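Local atomic coordinates of histone-lysine N-methyltransferase, H3 lysine-9 specific SUVH6 (Arabidopsis thaliana, PDB entry 6A5K), a protein that catalyses H3K9 methylation of histones with S-adenosylmethionine as methyl donor and, through its SRA domain, probably reads non-CG methylated DNA. Residues Ala108-Ala113 against Pro170-Arg175; Gly250-Pro255 against Phe270-Lys275. The protein carries 1 engineered substitution. All coordinates share one frame; numbering follows the deposited sequence.

Interaction 1: Ala108-Ala113 against Pro170-Arg175; sequences ATSIVA and PVRVIR
Arg172 lays its guanidinium against the backbone of Thr109, whose carbonyl O sits 3.7 Å from Arg172 CZ, over the centre of one face of the group. The arginine chain bends at chi3 (-61°), which places NE; chi4 (-80°) then sets CZ beneath that carbonyl, and Arg172 NH2 ends 3.9 Å from Thr109 CB. The same Thr109 O also accepts the backbone N of Arg172 at 2.9 Å, with the donor tilted 32° from the carbonyl plane, and a bond from a water that in turn donates to Pro170 O. NH1 of the guanidinium bonds to the carbonyl oxygens of Ile65 and Gly67, and NH2 to that of Ile89. From here the strands run parallel within the mixed sheet of the SRA domain. Ile111 and Ile174 exchange backbone bonds with the opposite strand, Ile111 N reaching Arg172 O and Ile174 N reaching Ile111 O, until Ala113 N closes on Ile174 O at 2.7 Å. On the face that carries Ile111, its CG1 lies 3.9 Å from Val173 CG2, the two branches running alongside and heading the same way. On the other face Ile174 CD1 comes to 4.2 Å from Ser110 CB, while Ser110 OG bonds to His90 ND1. Thr109 and Ser110 together face Asp98 of strand 97-102, a classic beta bulge on the far edge of strand 105-113.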
loop_
_atom_site.group_PDB
_atom_site.type_symbol
_atom_site.label_atom_id
_atom_site.label_comp_id
_atom_site.label_asym_id
_atom_site.label_seq_id
_atom_site.Cartn_x
_atom_site.Cartn_y
_atom_site.Cartn_z
ATOM N N ALA A 108 -6.077 -19.426 23.527
ATOM C CA ALA A 108 -6.288 -18.587 22.355
ATOM C C ALA A 108 -4.971 -18.302 21.651
ATOM O O ALA A 108 -3.939 -18.111 22.296
ATOM C CB ALA A 108 -6.962 -17.287 22.740
ATOM N N THR A 109 -5.013 -18.260 20.325
ATOM C CA THR A 109 -3.848 -17.870 19.550
ATOM C C THR A 109 -4.033 -16.456 19.023
ATOM O O THR A 109 -3.071 -15.691 18.910
ATOM C CB THR A 109 -3.611 -18.814 18.374
ATOM O OG1 THR A 109 -4.826 -18.932 17.622
ATOM C CG2 THR A 109 -3.176 -20.197 18.877
ATOM N N SER A 110 -5.271 -16.107 18.684
ATOM C CA SER A 110 -5.491 -14.780 18.106
ATOM C C SER A 110 -6.932 -14.334 18.242
ATOM O O SER A 110 -7.830 -15.159 18.286
ATOM C CB SER A 110 -5.084 -14.764 16.630
ATOM O OG SER A 110 -5.883 -15.666 15.888
ATOM N N ILE A 111 -7.151 -13.026 18.329
ATOM C CA ILE A 111 -8.505 -12.494 18.328
ATOM C C ILE A 111 -8.632 -11.331 17.353
ATOM O O ILE A 111 -7.684 -10.574 17.144
ATOM C CB ILE A 111 -8.955 -12.016 19.737
ATOM C CG1 ILE A 111 -8.066 -10.876 20.242
ATOM C CG2 ILE A 111 -8.968 -13.183 20.721
ATOM C CD1 ILE A 111 -8.464 -10.346 21.628
ATOM N N VAL A 112 -9.810 -11.202 16.754
ATOM C CA VAL A 112 -10.114 -10.018 15.963
ATOM C C VAL A 112 -11.028 -9.123 16.790
ATOM O O VAL A 112 -12.145 -9.511 17.122
ATOM C CB VAL A 112 -10.784 -10.363 14.624
ATOM C CG1 VAL A 112 -11.062 -9.080 13.831
ATOM C CG2 VAL A 112 -9.911 -11.304 13.823
ATOM N N ALA A 113 -10.543 -7.931 17.125
ATOM C CA ALA A 113 -11.235 -7.068 18.076
ATOM C C ALA A 113 -11.765 -5.799 17.427
ATOM O O ALA A 113 -11.089 -5.178 16.614
ATOM C CB ALA A 113 -10.309 -6.716 19.227
ATOM N N PRO A 170 0.849 -15.929 24.958
ATOM C CA PRO A 170 0.561 -14.732 24.159
ATOM C C PRO A 170 -0.649 -14.889 23.230
ATOM O O PRO A 170 -0.973 -15.994 22.790
ATOM C CB PRO A 170 1.849 -14.537 23.349
ATOM C CG PRO A 170 2.398 -15.921 23.202
ATOM C CD PRO A 170 2.084 -16.603 24.514
ATOM N N VAL A 171 -1.306 -13.767 22.948
ATOM C CA VAL A 171 -2.454 -13.725 22.053
ATOM C C VAL A 171 -2.233 -12.630 21.007
ATOM O O VAL A 171 -1.977 -11.475 21.360
ATOM C CB VAL A 171 -3.772 -13.447 22.824
ATOM C CG1 VAL A 171 -4.959 -13.334 21.861
ATOM C CG2 VAL A 171 -4.025 -14.525 23.877
ATOM N N ARG A 172 -2.321 -12.979 19.727
ATOM C CA ARG A 172 -2.233 -11.954 18.686
ATOM C C ARG A 172 -3.526 -11.153 18.630
ATOM O O ARG A 172 -4.613 -11.721 18.571
ATOM C CB ARG A 172 -1.941 -12.571 17.313
ATOM C CG ARG A 172 -0.538 -13.122 17.157
ATOM C CD ARG A 172 -0.284 -13.654 15.734
ATOM N NE ARG A 172 -1.198 -14.740 15.388
ATOM C CZ ARG A 172 -1.045 -16.005 15.772
ATOM N NH1 ARG A 172 -0.016 -16.352 16.531
ATOM N NH2 ARG A 172 -1.933 -16.923 15.410
ATOM N N VAL A 173 -3.417 -9.830 18.645
ATOM C CA VAL A 173 -4.602 -9.005 18.508
ATOM C C VAL A 173 -4.660 -8.347 17.129
ATOM O O VAL A 173 -3.747 -7.617 16.734
ATOM C CB VAL A 173 -4.662 -7.930 19.612
ATOM C CG1 VAL A 173 -5.723 -6.877 19.289
ATOM C CG2 VAL A 173 -4.941 -8.584 20.962
ATOM N N ILE A 174 -5.718 -8.659 16.387
ATOM C CA ILE A 174 -6.010 -8.000 15.119
ATOM C C ILE A 174 -7.165 -7.038 15.375
ATOM O O ILE A 174 -8.269 -7.449 15.748
ATOM C CB ILE A 174 -6.371 -8.999 13.994
ATOM C CG1 ILE A 174 -5.189 -9.927 13.673
ATOM C CG2 ILE A 174 -6.790 -8.271 12.721
ATOM C CD1 ILE A 174 -5.145 -11.182 14.522
ATOM N N ARG A 175 -6.902 -5.751 15.200
ATOM C CA ARG A 175 -7.902 -4.734 15.486
ATOM C C ARG A 175 -8.659 -4.346 14.226
ATOM O O ARG A 175 -8.055 -3.996 13.207
ATOM C CB ARG A 175 -7.239 -3.503 16.112
ATOM C CG ARG A 175 -8.184 -2.369 16.474
ATOM C CD ARG A 175 -7.436 -1.243 17.193
ATOM N NE ARG A 175 -6.375 -0.672 16.363
ATOM C CZ ARG A 175 -6.583 0.213 15.391
ATOM N NH1 ARG A 175 -7.814 0.634 15.130
ATOM N NH2 ARG A 175 -5.561 0.683 14.686
HETATM O O HOH W 1 -2.848 -17.701 24.625
HETATM O O HOH W 2 -0.517 -16.122 19.998
#

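Interaction 2: Gly250-Pro255 against Phe270-Lys275; sequences GKEQSP and FTYTVK
Tyr272 sets CG anti to its backbone N (chi1 -160°), and Glu252 bends at chi2 (-75°), which carries its CD back toward the phenol. The glutamate chain lies roughly perpendicular to the tyrosine, and Glu252 OE2 arrives at the edge of the ring, in its plane. There Tyr272 OH donates to Glu252 OE2 over 2.6 Å, a short bond that uses the anti lone pair, the one directed away from OE1. Carboxylate and ring planes stand 76° apart. Behind the polar end, Glu252 CG rests 3.6 Å from Tyr272 CE1, so that the acid's methylene as well as its oxygen meets the phenol end. The hydroxyl has a second partner, accepting a bond from the backbone N of Val449, and is thus gripped from two parts of the chain.

Lys251 serves the backbone of the same tyrosine. Extended beyond CG, its chain brings Lys251 NZ to Tyr272 O at 2.8 Å, with the nitrogen in the carbonyl plane, and Lys251 CD passes 3.3 Å from the same oxygen. At the root of the lysine, Lys251 CB meets Val274 CG1 at 3.8 Å. Val274 CG1 also lies 3.9 Å from Glu252 CD, and the valine and glutamate run past one another in opposing senses. Consecutive residues of one loop therefore hold a tyrosine at both its ends, by carbonyl and by hydroxyl.

Although Lys251 and Val274 are exposed, Tyr272 is buried, its side chain about 12 Å from the bound S-adenosylmethionine. Strand 271-272 pairs in parallel with strand 446-447, bringing the pre-SET region against the SET domain, an association characteristic of SUV39-family histone methyltransferases.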
loop_
_atom_site.group_PDB
_atom_site.type_symbol
_atom_site.label_atom_id
_atom_site.label_comp_id
_atom_site.label_asym_id
_atom_site.label_seq_id
_atom_site.Cartn_x
_atom_site.Cartn_y
_atom_site.Cartn_z
ATOM N N GLY A 250 2.002 26.390 -0.905
ATOM C CA GLY A 250 0.731 26.778 -1.488
ATOM C C GLY A 250 0.491 26.262 -2.892
ATOM O O GLY A 250 -0.618 26.375 -3.414
ATOM N N LYS A 251 1.522 25.689 -3.507
ATOM C CA LYS A 251 1.407 25.213 -4.882
ATOM C C LYS A 251 0.613 23.913 -4.962
ATOM O O LYS A 251 -0.240 23.755 -5.837
ATOM C CB LYS A 251 2.793 25.040 -5.503
ATOM C CG LYS A 251 3.520 26.361 -5.717
ATOM C CD LYS A 251 4.988 26.150 -6.033
ATOM C CE LYS A 251 5.659 27.460 -6.412
ATOM N NZ LYS A 251 7.147 27.345 -6.407
ATOM N N GLU A 252 0.892 22.982 -4.057
ATOM C CA GLU A 252 0.063 21.791 -3.948
ATOM C C GLU A 252 -1.278 22.179 -3.348
ATOM O O GLU A 252 -1.350 23.093 -2.529
ATOM C CB GLU A 252 0.741 20.711 -3.097
ATOM C CG GLU A 252 2.027 20.147 -3.685
ATOM C CD GLU A 252 1.790 19.183 -4.836
ATOM O OE1 GLU A 252 0.622 19.002 -5.251
ATOM O OE2 GLU A 252 2.782 18.604 -5.327
ATOM N N GLN A 253 -2.337 21.487 -3.754
ATOM C CA GLN A 253 -3.673 21.795 -3.255
ATOM C C GLN A 253 -3.781 21.486 -1.765
ATOM O O GLN A 253 -4.588 22.078 -1.056
ATOM C CB GLN A 253 -4.735 21.029 -4.049
ATOM C CG GLN A 253 -4.554 21.114 -5.564
ATOM C CD GLN A 253 -5.287 22.298 -6.175
ATOM O OE1 GLN A 253 -5.117 23.438 -5.740
ATOM N NE2 GLN A 253 -6.093 22.036 -7.199
ATOM N N SER A 254 -2.949 20.562 -1.297
ATOM C CA SER A 254 -2.820 20.278 0.125
ATOM C C SER A 254 -1.370 20.455 0.560
ATOM O O SER A 254 -0.452 20.078 -0.169
ATOM C CB SER A 254 -3.300 18.860 0.442
ATOM O OG SER A 254 -4.663 18.694 0.098
ATOM N N PRO A 255 -1.157 21.023 1.757
ATOM C CA PRO A 255 0.208 21.288 2.219
ATOM C C PRO A 255 0.990 20.009 2.513
ATOM O O PRO A 255 0.425 19.023 2.988
ATOM C CB PRO A 255 -0.008 22.103 3.496
ATOM C CG PRO A 255 -1.334 21.648 3.999
ATOM C CD PRO A 255 -2.164 21.397 2.767
ATOM N N PHE A 270 15.422 23.933 -2.643
ATOM C CA PHE A 270 15.018 23.648 -4.019
ATOM C C PHE A 270 13.747 24.425 -4.343
ATOM O O PHE A 270 13.059 24.895 -3.444
ATOM C CB PHE A 270 14.797 22.139 -4.247
ATOM C CG PHE A 270 13.537 21.606 -3.624
ATOM C CD1 PHE A 270 13.474 21.351 -2.263
ATOM C CD2 PHE A 270 12.416 21.354 -4.400
ATOM C CE1 PHE A 270 12.313 20.868 -1.684
ATOM C CE2 PHE A 270 11.253 20.865 -3.827
ATOM C CZ PHE A 270 11.203 20.620 -2.472
ATOM N N THR A 271 13.434 24.552 -5.627
ATOM C CA THR A 271 12.204 25.220 -6.045
ATOM C C THR A 271 11.087 24.206 -6.274
ATOM O O THR A 271 11.191 23.343 -7.148
ATOM C CB THR A 271 12.422 26.044 -7.330
ATOM O OG1 THR A 271 13.503 26.963 -7.129
ATOM C CG2 THR A 271 11.162 26.819 -7.702
ATOM N N TYR A 272 10.016 24.308 -5.494
ATOM C CA TYR A 272 8.933 23.345 -5.617
ATOM C C TYR A 272 8.150 23.595 -6.895
ATOM O O TYR A 272 7.779 24.726 -7.190
ATOM C CB TYR A 272 7.986 23.392 -4.407
ATOM C CG TYR A 272 7.176 22.119 -4.286
ATOM C CD1 TYR A 272 6.041 21.916 -5.062
ATOM C CD2 TYR A 272 7.568 21.107 -3.425
ATOM C CE1 TYR A 272 5.310 20.738 -4.976
ATOM C CE2 TYR A 272 6.849 19.926 -3.331
ATOM C CZ TYR A 272 5.721 19.747 -4.103
ATOM O OH TYR A 272 5.016 18.570 -4.002
ATOM N N THR A 273 7.892 22.530 -7.646
ATOM C CA THR A 273 7.142 22.643 -8.891
ATOM C C THR A 273 6.107 21.528 -9.018
ATOM O O THR A 273 6.431 20.354 -8.831
ATOM C CB THR A 273 8.078 22.586 -10.113
ATOM O OG1 THR A 273 9.245 23.383 -9.866
ATOM C CG2 THR A 273 7.359 23.103 -11.345
ATOM N N VAL A 274 4.869 21.887 -9.340
ATOM C CA VAL A 274 3.831 20.881 -9.563
ATOM C C VAL A 274 3.675 20.577 -11.056
ATOM O O VAL A 274 2.890 19.716 -11.446
ATOM C CB VAL A 274 2.460 21.319 -8.995
ATOM C CG1 VAL A 274 2.602 21.811 -7.568
ATOM C CG2 VAL A 274 1.848 22.403 -9.866
ATOM N N LYS A 275 4.431 21.282 -11.889
ATOM C CA LYS A 275 4.324 21.093 -13.332
ATOM C C LYS A 275 5.641 20.664 -13.970
ATOM O O LYS A 275 6.708 21.176 -13.636
ATOM C CB LYS A 275 3.817 22.377 -14.001
ATOM C CG LYS A 275 2.439 22.805 -13.526
ATOM C CD LYS A 275 1.436 22.820 -14.669
ATOM C CE LYS A 275 1.031 24.241 -15.031
ATOM N NZ LYS A 275 -0.341 24.298 -15.618
#

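From the N terminus the chain runs through helices 5-29 and 44-54 and then into the SRA domain, where interaction 1 closes a long loop: 56 residues, including helix 156-167, lie between segments 108-113 and 170-175, on parallel strands 105-113 and 171-176. After strands 190-205 and 211-219 join the sheet, the chain reaches the pre-SET region. Interaction 2 then closes a shorter loop of 14 residues, which contains strand 257-259. The contacts are in series, neither nested nor crossed. The centres of interactions 1 and 2 are 43 Å apart, on opposite sides of the chain's centre. One joins strands within the SRA sheet; the other joins the loop between strands 242-244 and 257-259 to strand 271-272.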